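Local coordinates for protein transcriptional regulator, LuxR family (Burkholderia thailandensis, PDB 3MQO) that probably binds DNA as a LuxR-family transcriptional regulator, the chain described here being its PAS-domain portion, at residues V17-R22 / G106-E111. Numbering follows the deposited sequence.
Sequences VLSRDR and GVWTFE. With NA (sodium ion), chain H; IPA (isopropyl alcohol), chain G.
Residues 17-20 of strand 15-20 and 106-111 of strand 106-112 pair antiparallel through two hydrogen-bonded pairs, Val-17 with Trp-108 and Ser-19 with Gly-106, flanking the non-hydrogen-bonded pair Leu-18 and Val-107. This is the central pairing of the PAS-fold antiparallel sheet, where the first strand lies beside the last. The Ser-19 N to Gly-106 O bond is straight (179°), and Val-17 bonds to Trp-108 through both its N and its O. Val-107 CA adds a CA-H...O contact to Val-17 O.

On the face carrying Val-17, Ser-19, Trp-108 and Phe-110, the sheet looks into the domain interior. With Val-17 CG1 anti to the backbone N (chi1 169°), CG2 is left anti to the carbonyl carbon and meets Phe-110 CE2 obliquely at 3.6 Å; both residues also pack on Leu-31 of helix 29-34. The indole of Trp-108 rises from the same face and rests on Val-92 of strand 87-96. An isopropanol, probably from the crystallisation liquor, lays its C1 over one indole face, 3.5 Å above the plane and displaced toward the rim. Its O2 accepts a hydrogen bond from Arg-22 NH2 (2.9 Å) and is also hydrogen-bonded to Tyr-51 OH, although C3 is modelled too close to Arg-22 for the exact pose to be relied on.

On the other face, Leu-18 and Val-107 lie side by side, CD2 and CG2 4.1 Å apart, and pack against Ala-8 and Leu-11 of the second subunit, respectively, making this side of the sheet part of the dimer interface.

Ser-19 ends the paired region. Its hydroxyl sits between backbone N and carbonyl carbon (chi1 73°), which brings OG within 3.2 Å of Trp-108 CD1. The same OG makes a weak hydrogen bond to Gly-106 O and, with Ala-104 O and a water, coordinates a sodium ion, the OG to sodium distance being 2.8 Å.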
ATOM      1  N   VAL B  17      -8.908   0.394  -0.815  1.00 16.47           N
ATOM      2  CA  VAL B  17     -10.289   0.513  -1.323  1.00 16.96           C
ATOM      3  C   VAL B  17     -10.510  -0.567  -2.381  1.00 17.84           C
ATOM      4  O   VAL B  17      -9.655  -0.792  -3.234  1.00 18.75           O
ATOM      5  CB  VAL B  17     -10.605   1.913  -1.944  1.00 17.18           C
ATOM      6  CG1 VAL B  17     -11.984   1.919  -2.722  1.00 16.89           C
ATOM      7  CG2 VAL B  17     -10.619   3.006  -0.871  1.00 17.50           C
ATOM      8  N   LEU B  18     -11.652  -1.248  -2.289  1.00 18.67           N
ATOM      9  CA  LEU B  18     -12.204  -2.031  -3.394  1.00 19.94           C
ATOM     10  C   LEU B  18     -13.248  -1.131  -4.027  1.00 20.12           C
ATOM     11  O   LEU B  18     -14.223  -0.757  -3.364  1.00 20.09           O
ATOM     12  CB  LEU B  18     -12.852  -3.335  -2.892  1.00 22.17           C
ATOM     13  CG  LEU B  18     -11.986  -4.149  -1.934  1.00 23.21           C
ATOM     14  CD1 LEU B  18     -12.622  -5.501  -1.607  1.00 27.05           C
ATOM     15  CD2 LEU B  18     -10.594  -4.349  -2.544  1.00 25.53           C
ATOM     16  N   SER B  19     -13.030  -0.744  -5.286  1.00 19.34           N
ATOM     17  CA  SER B  19     -13.895   0.237  -5.930  1.00 19.96           C
ATOM     18  C   SER B  19     -14.625  -0.354  -7.136  1.00 21.62           C
ATOM     19  O   SER B  19     -14.233  -1.401  -7.675  1.00 23.02           O
ATOM     20  CB  SER B  19     -13.050   1.444  -6.368  1.00 19.15           C
ATOM     21  OG  SER B  19     -12.266   1.081  -7.485  1.00 22.65           O
ATOM     22  N   ARG B  20     -15.706   0.310  -7.537  1.00 22.05           N
ATOM     23  CA  ARG B  20     -16.427  -0.040  -8.746  1.00 24.65           C
ATOM     24  C   ARG B  20     -17.002   1.271  -9.272  1.00 23.42           C
ATOM     25  O   ARG B  20     -17.708   1.976  -8.553  1.00 22.89           O
ATOM     26  CB  ARG B  20     -17.535  -1.052  -8.448  1.00 26.48           C
ATOM     27  CG  ARG B  20     -18.174  -1.650  -9.697  1.00 33.05           C
ATOM     28  CD  ARG B  20     -19.570  -2.153  -9.412  1.00 38.70           C
ATOM     29  NE  ARG B  20     -19.604  -3.235  -8.425  1.00 42.88           N
ATOM     30  CZ  ARG B  20     -20.729  -3.793  -7.979  1.00 49.11           C
ATOM     31  NH1 ARG B  20     -21.902  -3.364  -8.425  1.00 51.14           N
ATOM     32  NH2 ARG B  20     -20.690  -4.784  -7.088  1.00 51.71           N
ATOM     33  N   ASP B  21     -16.629   1.625 -10.496  1.00 24.27           N
ATOM     34  CA  ASP B  21     -17.081   2.875 -11.132  1.00 24.63           C
ATOM     35  C   ASP B  21     -16.863   4.128 -10.260  1.00 23.02           C
ATOM     36  O   ASP B  21     -17.753   4.955 -10.126  1.00 22.85           O
ATOM     37  CB  ASP B  21     -18.544   2.749 -11.551  1.00 26.21           C
ATOM     38  CG  ASP B  21     -18.781   1.573 -12.464  1.00 30.13           C
ATOM     39  OD1 ASP B  21     -17.843   1.213 -13.210  1.00 31.84           O
ATOM     40  OD2 ASP B  21     -19.897   1.013 -12.429  1.00 31.46           O
ATOM     41  N   ARG B  22     -15.667   4.238  -9.674  1.00 21.90           N
ATOM     42  CA  ARG B  22     -15.286   5.366  -8.805  1.00 20.20           C
ATOM     43  C   ARG B  22     -16.161   5.485  -7.536  1.00 18.56           C
ATOM     44  O   ARG B  22     -16.241   6.548  -6.915  1.00 18.51           O
ATOM     45  CB  ARG B  22     -15.205   6.699  -9.584  1.00 20.19           C
ATOM     46  CG  ARG B  22     -14.538   6.571 -10.951  1.00 22.52           C
ATOM     47  CD  ARG B  22     -14.272   7.941 -11.545  1.00 23.01           C
ATOM     48  NE  ARG B  22     -13.115   8.606 -10.947  1.00 23.14           N
ATOM     49  CZ  ARG B  22     -12.806   9.884 -11.166  1.00 22.67           C
ATOM     50  NH1 ARG B  22     -13.576  10.619 -11.949  1.00 23.34           N
ATOM     51  NH2 ARG B  22     -11.738  10.433 -10.596  1.00 24.38           N
ATOM     52  N   GLY B 106     -11.727  -2.009  -9.343  1.00 20.88           N
ATOM     53  CA  GLY B 106     -10.294  -1.957  -9.108  1.00 19.91           C
ATOM     54  C   GLY B 106      -9.912  -1.952  -7.646  1.00 19.64           C
ATOM     55  O   GLY B 106     -10.760  -1.880  -6.758  1.00 19.53           O
ATOM     56  N   VAL B 107      -8.607  -2.031  -7.422  1.00 19.45           N
ATOM     57  CA  VAL B 107      -8.021  -1.937  -6.088  0.50 19.32           C
ATOM     58  C   VAL B 107      -7.217  -0.641  -6.030  1.00 18.49           C
ATOM     59  O   VAL B 107      -6.348  -0.403  -6.894  1.00 19.29           O
ATOM     60  CB  VAL B 107      -7.142  -3.182  -5.770  0.50 20.58           C
ATOM     61  CG1 VAL B 107      -6.395  -3.025  -4.450  0.50 20.42           C
ATOM     62  CG2 VAL B 107      -8.004  -4.451  -5.742  0.50 21.94           C
ATOM     63  N   TRP B 108      -7.520   0.188  -5.030  1.00 17.72           N
ATOM     64  CA  TRP B 108      -6.875   1.490  -4.844  1.00 17.81           C
ATOM     65  C   TRP B 108      -6.250   1.677  -3.460  1.00 17.65           C
ATOM     66  O   TRP B 108      -6.762   1.169  -2.447  1.00 17.88           O
ATOM     67  CB  TRP B 108      -7.877   2.609  -5.132  1.00 18.12           C
ATOM     68  CG  TRP B 108      -8.233   2.675  -6.607  1.00 19.44           C
ATOM     69  CD1 TRP B 108      -9.172   1.927  -7.271  1.00 20.58           C
ATOM     70  CD2 TRP B 108      -7.619   3.510  -7.589  1.00 20.08           C
ATOM     71  NE1 TRP B 108      -9.175   2.253  -8.612  1.00 21.52           N
ATOM     72  CE2 TRP B 108      -8.235   3.228  -8.828  1.00 21.64           C
ATOM     73  CE3 TRP B 108      -6.604   4.476  -7.540  1.00 19.63           C
ATOM     74  CZ2 TRP B 108      -7.877   3.887 -10.006  1.00 22.51           C
ATOM     75  CZ3 TRP B 108      -6.249   5.133  -8.715  1.00 20.88           C
ATOM     76  CH2 TRP B 108      -6.880   4.826  -9.929  1.00 22.82           C
ATOM     77  N   THR B 109      -5.111   2.379  -3.416  1.00 16.42           N
ATOM     78  CA  THR B 109      -4.433   2.617  -2.155  1.00 17.50           C
ATOM     79  C   THR B 109      -4.287   4.106  -1.941  1.00 18.54           C
ATOM     80  O   THR B 109      -4.199   4.872  -2.911  1.00 17.16           O
ATOM     81  CB  THR B 109      -3.017   1.959  -2.075  1.00 18.23           C
ATOM     82  OG1 THR B 109      -2.085   2.716  -2.853  1.00 17.87           O
ATOM     83  CG2 THR B 109      -3.022   0.487  -2.549  1.00 18.29           C
ATOM     84  N   PHE B 110      -4.301   4.502  -0.668  1.00 17.20           N
ATOM     85  CA  PHE B 110      -4.144   5.890  -0.254  1.00 17.03           C
ATOM     86  C   PHE B 110      -3.209   5.967   0.938  1.00 16.37           C
ATOM     87  O   PHE B 110      -3.363   5.218   1.886  1.00 18.35           O
ATOM     88  CB  PHE B 110      -5.494   6.491   0.154  1.00 16.80           C
ATOM     89  CG  PHE B 110      -6.519   6.457  -0.938  1.00 17.62           C
ATOM     90  CD1 PHE B 110      -6.811   7.604  -1.674  1.00 20.65           C
ATOM     91  CD2 PHE B 110      -7.176   5.276  -1.249  1.00 18.82           C
ATOM     92  CE1 PHE B 110      -7.752   7.560  -2.716  1.00 21.14           C
ATOM     93  CE2 PHE B 110      -8.115   5.229  -2.283  1.00 21.45           C
ATOM     94  CZ  PHE B 110      -8.390   6.376  -3.019  1.00 22.97           C
ATOM     95  N   GLU B 111      -2.267   6.903   0.901  1.00 17.30           N
ATOM     96  CA  GLU B 111      -1.347   7.087   1.992  1.00 17.63           C
ATOM     97  C   GLU B 111      -1.193   8.591   2.245  1.00 18.03           C
ATOM     98  O   GLU B 111      -0.890   9.340   1.331  1.00 18.32           O
ATOM     99  CB  GLU B 111       0.016   6.470   1.655  1.00 18.61           C
ATOM    100  CG  GLU B 111       1.043   6.654   2.777  1.00 20.44           C
ATOM    101  CD  GLU B 111       2.354   5.978   2.488  1.00 22.68           C
ATOM    102  OE1 GLU B 111       2.666   5.720   1.312  1.00 24.68           O
ATOM    103  OE2 GLU B 111       3.100   5.702   3.446  1.00 26.16           O
TER
HETATM  104 NA    NA H   1     -13.532   2.485  -9.597  1.00 31.97          NA
HETATM  105  C1  IPA G 122      -9.314   6.972  -7.951  1.00 19.99           C
HETATM  106  C2  IPA G 122     -10.670   7.584  -8.271  1.00 19.07           C
HETATM  107  C3  IPA G 122     -11.381   6.953  -9.421  1.00 14.11           C
HETATM  108  O2  IPA G 122     -10.682   8.983  -8.351  1.00 21.94           O
HETATM  109  O   HOH W   1     -11.457   4.380  -9.781  1.00 23.09           O